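Local coordinates for minor structural protein 5 (Lactococcus phage Tuc2009, PDB 5E7T), which is a minor structural protein of the virion, probably an accessory baseplate protein whose jelly-roll-like domain resembles carbohydrate-binding modules, at residues G54-K59 / F173-R178; M93-N98 / M134-I139. One frame throughout, in Å; residues are numbered along the deposited sequence.

Interaction 1. Residues G54-K59 / F173-R178; sequences GEVTMK and FTIRVR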
# COMPACT_ATOMS: atom_id res chain seq x y z
N GLY B 54 29.78 -22.72 -42.08
CA GLY B 54 29.78 -21.29 -42.37
C GLY B 54 30.59 -21.04 -43.63
O GLY B 54 31.66 -21.65 -43.81
N GLU B 55 30.09 -20.18 -44.52
CA GLU B 55 30.77 -19.82 -45.77
C GLU B 55 31.20 -18.37 -45.68
O GLU B 55 30.44 -17.54 -45.17
CB GLU B 55 29.85 -20.05 -47.00
CG GLU B 55 30.61 -20.18 -48.31
CD GLU B 55 29.75 -20.23 -49.56
OE1 GLU B 55 29.74 -21.29 -50.23
OE2 GLU B 55 29.12 -19.20 -49.89
N VAL B 56 32.41 -18.06 -46.14
CA VAL B 56 32.98 -16.72 -46.12
C VAL B 56 34.00 -16.60 -47.24
O VAL B 56 34.71 -17.56 -47.54
CB VAL B 56 33.56 -16.31 -44.72
CG1 VAL B 56 34.86 -17.05 -44.40
CG2 VAL B 56 33.75 -14.80 -44.61
N THR B 57 34.05 -15.42 -47.86
CA THR B 57 34.90 -15.10 -48.99
C THR B 57 35.89 -14.01 -48.59
O THR B 57 35.48 -12.93 -48.17
CB THR B 57 34.01 -14.69 -50.17
OG1 THR B 57 32.99 -15.68 -50.38
CG2 THR B 57 34.76 -14.42 -51.42
N MET B 58 37.16 -14.29 -48.72
CA MET B 58 38.24 -13.38 -48.39
C MET B 58 38.79 -12.81 -49.69
O MET B 58 39.16 -13.59 -50.57
CB MET B 58 39.33 -14.11 -47.62
CG MET B 58 38.81 -15.01 -46.52
SD MET B 58 38.52 -14.09 -45.03
CE MET B 58 39.91 -14.52 -44.13
N LYS B 59 38.82 -11.45 -49.82
CA LYS B 59 39.22 -10.69 -51.02
C LYS B 59 40.09 -9.49 -50.62
O LYS B 59 39.72 -8.71 -49.75
CB LYS B 59 37.94 -10.18 -51.71
CG LYS B 59 38.04 -9.85 -53.18
CD LYS B 59 36.61 -9.76 -53.73
CE LYS B 59 36.52 -9.28 -55.16
NZ LYS B 59 36.79 -7.82 -55.29
N PHE B 173 39.29 -16.10 -52.26
CA PHE B 173 38.88 -17.49 -52.13
C PHE B 173 37.58 -17.57 -51.35
O PHE B 173 37.20 -16.60 -50.69
CB PHE B 173 39.98 -18.40 -51.52
CG PHE B 173 40.48 -18.04 -50.14
CD1 PHE B 173 39.77 -18.43 -49.01
CD2 PHE B 173 41.64 -17.30 -49.98
CE1 PHE B 173 40.22 -18.08 -47.74
CE2 PHE B 173 42.08 -16.93 -48.71
CZ PHE B 173 41.37 -17.32 -47.60
N THR B 174 36.90 -18.71 -51.43
CA THR B 174 35.68 -18.96 -50.68
C THR B 174 35.95 -20.21 -49.91
O THR B 174 36.45 -21.17 -50.48
CB THR B 174 34.47 -19.02 -51.58
OG1 THR B 174 34.48 -17.86 -52.44
CG2 THR B 174 33.20 -19.07 -50.81
N ILE B 175 35.72 -20.15 -48.60
CA ILE B 175 36.01 -21.23 -47.66
C ILE B 175 34.79 -21.57 -46.84
O ILE B 175 34.02 -20.69 -46.46
CB ILE B 175 37.23 -20.86 -46.76
CG1 ILE B 175 37.73 -22.06 -45.92
CG2 ILE B 175 36.98 -19.61 -45.89
CD1 ILE B 175 38.95 -21.80 -45.02
N ARG B 176 34.62 -22.86 -46.58
CA ARG B 176 33.55 -23.37 -45.75
C ARG B 176 34.20 -23.91 -44.50
O ARG B 176 35.22 -24.58 -44.59
CB ARG B 176 32.77 -24.44 -46.49
CG ARG B 176 31.89 -23.82 -47.55
CD ARG B 176 31.17 -24.86 -48.33
NE ARG B 176 30.21 -24.26 -49.26
CZ ARG B 176 29.40 -24.96 -50.04
NH1 ARG B 176 29.42 -26.29 -50.00
NH2 ARG B 176 28.56 -24.35 -50.86
N VAL B 177 33.68 -23.53 -43.33
CA VAL B 177 34.24 -23.95 -42.06
C VAL B 177 33.17 -24.75 -41.32
O VAL B 177 32.09 -24.23 -41.07
CB VAL B 177 34.77 -22.75 -41.26
CG1 VAL B 177 35.11 -23.14 -39.83
CG2 VAL B 177 35.96 -22.11 -41.95
N ARG B 178 33.46 -26.03 -41.05
CA ARG B 178 32.57 -27.00 -40.39
C ARG B 178 33.22 -27.53 -39.10
O ARG B 178 34.42 -27.79 -39.06
CB ARG B 178 32.27 -28.16 -41.36
CG ARG B 178 31.48 -29.30 -40.78
CD ARG B 178 31.23 -30.35 -41.83
NE ARG B 178 32.23 -31.41 -41.84
CZ ARG B 178 32.32 -32.34 -42.78
NH1 ARG B 178 31.47 -32.35 -43.80
NH2 ARG B 178 33.27 -33.27 -42.72

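Interaction 2. Residues M93-N98 / M134-I139; sequences MFTSWN and MLNQWI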
# COMPACT_ATOMS: atom_id res chain seq x y z
N MET B 93 36.80 -26.37 -46.34
CA MET B 93 36.58 -26.65 -47.76
C MET B 93 36.69 -25.42 -48.60
O MET B 93 36.06 -24.41 -48.28
CB MET B 93 35.23 -27.33 -47.98
CG MET B 93 34.79 -27.37 -49.41
SD MET B 93 33.62 -28.69 -49.61
CE MET B 93 32.85 -28.14 -50.97
N PHE B 94 37.47 -25.50 -49.68
CA PHE B 94 37.63 -24.37 -50.56
C PHE B 94 36.83 -24.65 -51.80
O PHE B 94 37.14 -25.61 -52.51
CB PHE B 94 39.11 -24.12 -50.89
CG PHE B 94 39.93 -23.68 -49.69
CD1 PHE B 94 40.40 -24.61 -48.76
CD2 PHE B 94 40.23 -22.34 -49.49
CE1 PHE B 94 41.17 -24.21 -47.68
CE2 PHE B 94 40.98 -21.94 -48.39
CZ PHE B 94 41.46 -22.88 -47.50
N THR B 95 35.79 -23.84 -52.03
CA THR B 95 34.90 -23.99 -53.17
C THR B 95 35.36 -23.16 -54.37
O THR B 95 34.93 -23.43 -55.50
CB THR B 95 33.47 -23.72 -52.76
OG1 THR B 95 33.32 -22.35 -52.45
CG2 THR B 95 33.06 -24.53 -51.58
N SER B 96 36.22 -22.17 -54.12
CA SER B 96 36.75 -21.25 -55.13
C SER B 96 38.08 -20.74 -54.65
O SER B 96 38.20 -20.38 -53.48
CB SER B 96 35.78 -20.09 -55.34
OG SER B 96 36.42 -18.87 -55.68
N TRP B 97 39.08 -20.70 -55.53
CA TRP B 97 40.42 -20.21 -55.19
C TRP B 97 40.97 -19.39 -56.37
O TRP B 97 41.47 -19.95 -57.34
CB TRP B 97 41.35 -21.38 -54.80
CG TRP B 97 42.76 -20.98 -54.47
CD1 TRP B 97 43.81 -20.90 -55.32
CD2 TRP B 97 43.26 -20.62 -53.17
NE1 TRP B 97 44.93 -20.45 -54.66
CE2 TRP B 97 44.62 -20.28 -53.34
CE3 TRP B 97 42.69 -20.52 -51.90
CZ2 TRP B 97 45.43 -19.91 -52.26
CZ3 TRP B 97 43.49 -20.14 -50.84
CH2 TRP B 97 44.84 -19.83 -51.03
N ASN B 98 40.81 -18.06 -56.30
CA ASN B 98 41.25 -17.13 -57.36
C ASN B 98 42.39 -16.27 -56.89
O ASN B 98 42.19 -15.12 -56.51
CB ASN B 98 40.08 -16.28 -57.89
CG ASN B 98 38.81 -17.06 -58.18
OD1 ASN B 98 37.82 -16.98 -57.43
ND2 ASN B 98 38.81 -17.86 -59.26
N MET B 134 43.15 -29.27 -54.31
CA MET B 134 42.26 -30.01 -53.40
C MET B 134 40.92 -29.25 -53.21
O MET B 134 40.42 -29.18 -52.09
CB MET B 134 42.94 -30.18 -52.02
CG MET B 134 44.38 -30.69 -52.07
SD MET B 134 45.58 -29.34 -52.18
CE MET B 134 45.71 -28.90 -50.49
N LEU B 135 40.37 -28.66 -54.27
CA LEU B 135 39.13 -27.88 -54.13
C LEU B 135 37.94 -28.77 -53.95
O LEU B 135 37.94 -29.89 -54.44
CB LEU B 135 38.89 -26.93 -55.33
CG LEU B 135 39.90 -25.80 -55.58
CD1 LEU B 135 39.53 -25.01 -56.79
CD2 LEU B 135 40.01 -24.86 -54.41
N ASN B 136 36.92 -28.28 -53.25
CA ASN B 136 35.67 -28.98 -52.99
C ASN B 136 35.85 -30.28 -52.21
O ASN B 136 35.08 -31.21 -52.38
CB ASN B 136 34.88 -29.19 -54.28
CG ASN B 136 34.45 -27.89 -54.88
OD1 ASN B 136 33.59 -27.20 -54.33
ND2 ASN B 136 35.07 -27.51 -55.98
N GLN B 137 36.83 -30.31 -51.30
CA GLN B 137 37.10 -31.46 -50.46
C GLN B 137 37.21 -30.99 -49.01
O GLN B 137 37.78 -29.92 -48.76
CB GLN B 137 38.40 -32.14 -50.93
CG GLN B 137 39.13 -33.00 -49.90
CD GLN B 137 38.58 -34.39 -49.74
OE1 GLN B 137 38.30 -35.08 -50.71
NE2 GLN B 137 38.50 -34.86 -48.51
N TRP B 138 36.65 -31.78 -48.06
CA TRP B 138 36.76 -31.46 -46.65
C TRP B 138 38.12 -31.87 -46.14
O TRP B 138 38.48 -33.05 -46.19
CB TRP B 138 35.67 -32.12 -45.80
CG TRP B 138 34.33 -31.50 -45.97
CD1 TRP B 138 33.26 -32.04 -46.62
CD2 TRP B 138 33.93 -30.19 -45.56
NE1 TRP B 138 32.22 -31.15 -46.64
CE2 TRP B 138 32.60 -30.00 -45.99
CE3 TRP B 138 34.58 -29.14 -44.89
CZ2 TRP B 138 31.89 -28.83 -45.72
CZ3 TRP B 138 33.87 -27.98 -44.64
CH2 TRP B 138 32.54 -27.83 -45.06
N ILE B 139 38.87 -30.89 -45.66
CA ILE B 139 40.17 -31.13 -45.08
C ILE B 139 40.02 -30.95 -43.56
O ILE B 139 39.54 -29.89 -43.11
CB ILE B 139 41.24 -30.17 -45.66
CG1 ILE B 139 41.25 -30.15 -47.20
CG2 ILE B 139 42.63 -30.48 -45.10
CD1 ILE B 139 41.83 -28.84 -47.82
O HOH W 1 38.80 -27.96 -50.22

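Interaction 1. Residues G54-K59 / F173-R178
M58 and F173 stand at one end of a register of five antiparallel pairs that joins strand 54-59 to strand 173-178, with N-to-C directions 155° apart and axes 4.8 Å apart at their closest. The strands are inner neighbours in the five-stranded antiparallel sheet of a beta-sandwich domain whose other layer contains strand 157-166. Hydrogen-bonded pairs G54–V177, V56–I175 and M58–F173 each exchange two N-H...O bonds; at the non-hydrogen-bonded pairs E55–R176 and T57–T174 the strands draw closer, and CA-H...O contacts such as T57 CA to F173 O (3.2 Å) fill in.

Side chains sort by face. V56, M58, F173, I175 and V177 turn to the buried side, where M58 reaches L161, V163 and F165 of the facing layer. The branched V56 and I175 suit a strand and lie side by side, CG1 of V56 against CG2 of I175 at 3.6 Å. F173 has CG between the backbone N and the carbonyl carbon (chi1 60°), and its ring presents one face to M58 CB, which sits nearer the rim than the centre, a CH-pi contact.

The other face is polar. T57 and T174, beta-branched and able to hydrogen-bond, share a weak hydroxyl-hydroxyl bond (OG1 to OG1, 3.3 Å). The long side chains of E55 and R176 form a salt bridge beyond the backbone, carboxylate and guanidinium planes 22° apart. At the guanidinium edge R176 NE donates to the anti side of E55 OE1 (3.2 Å), and R176 NH2 adds a weak bond to the same oxygen.

Interaction 2. Residues M93-N98 / M134-I139
M93 lies against W138 with its flexible thioether chain running over the indole. CB of M93 is over the six-membered ring of W138, 3.7 Å from its centroid and 16° off its normal, a CH-pi contact. With CG anti to the backbone N (chi1 166°) and the chain extended beyond it, SD lies over the five-membered ring, 4.2 Å from that centroid, a Met-aromatic contact. Farther out, M93 CE rests 3.6 Å from N136 OD1, and the methionine and asparagine side chains pass at a slant. The N136 side chain crosses that of T95 at about a right angle, OD1 close to CB of T95.

CD2 of L135 touches CB of F94 and CB of W97, both at 3.7 Å, one on each side of the corner at T95. Beside it, N136 N donates a hydrogen bond to F94 O (2.8 Å). N136 has a positive phi, a conformation asparagine tolerates well in turns. A water takes the F94 N-H and donates to M134 O and Q137 O, so that one water ties the F94 amide to two loop carbonyls.

R178 makes a cation-pi contact with W138, and I139 pairs antiparallel with a strand of another protein. The whole is a loop laid along a bent strand of the beta-sandwich, leading into the outermost strand of this chain's sheet, which a strand of that other protein extends.

How the interactions relate
Both contacts reach one sheet: interaction 1 joins two of its strands, interaction 2 lays a loop on a third. Their centres are only 9 Å apart, because strands 171-184 and 85-98 are neighbours in it. Interaction 2 is nested along the chain inside the loop closed by interaction 1. The two meet directly: R176 N lies 2.7 Å from M93 O and T174 N 2.9 Å from S96 O, both probable hydrogen bonds. Interaction 1 is the more buried and rests on regular backbone pairing between inner strands. Interaction 2, partly exposed, relies instead on a single direct backbone bond, a bridging water and sulfur-aromatic packing, as befits a loop meeting a strand that turns a corner.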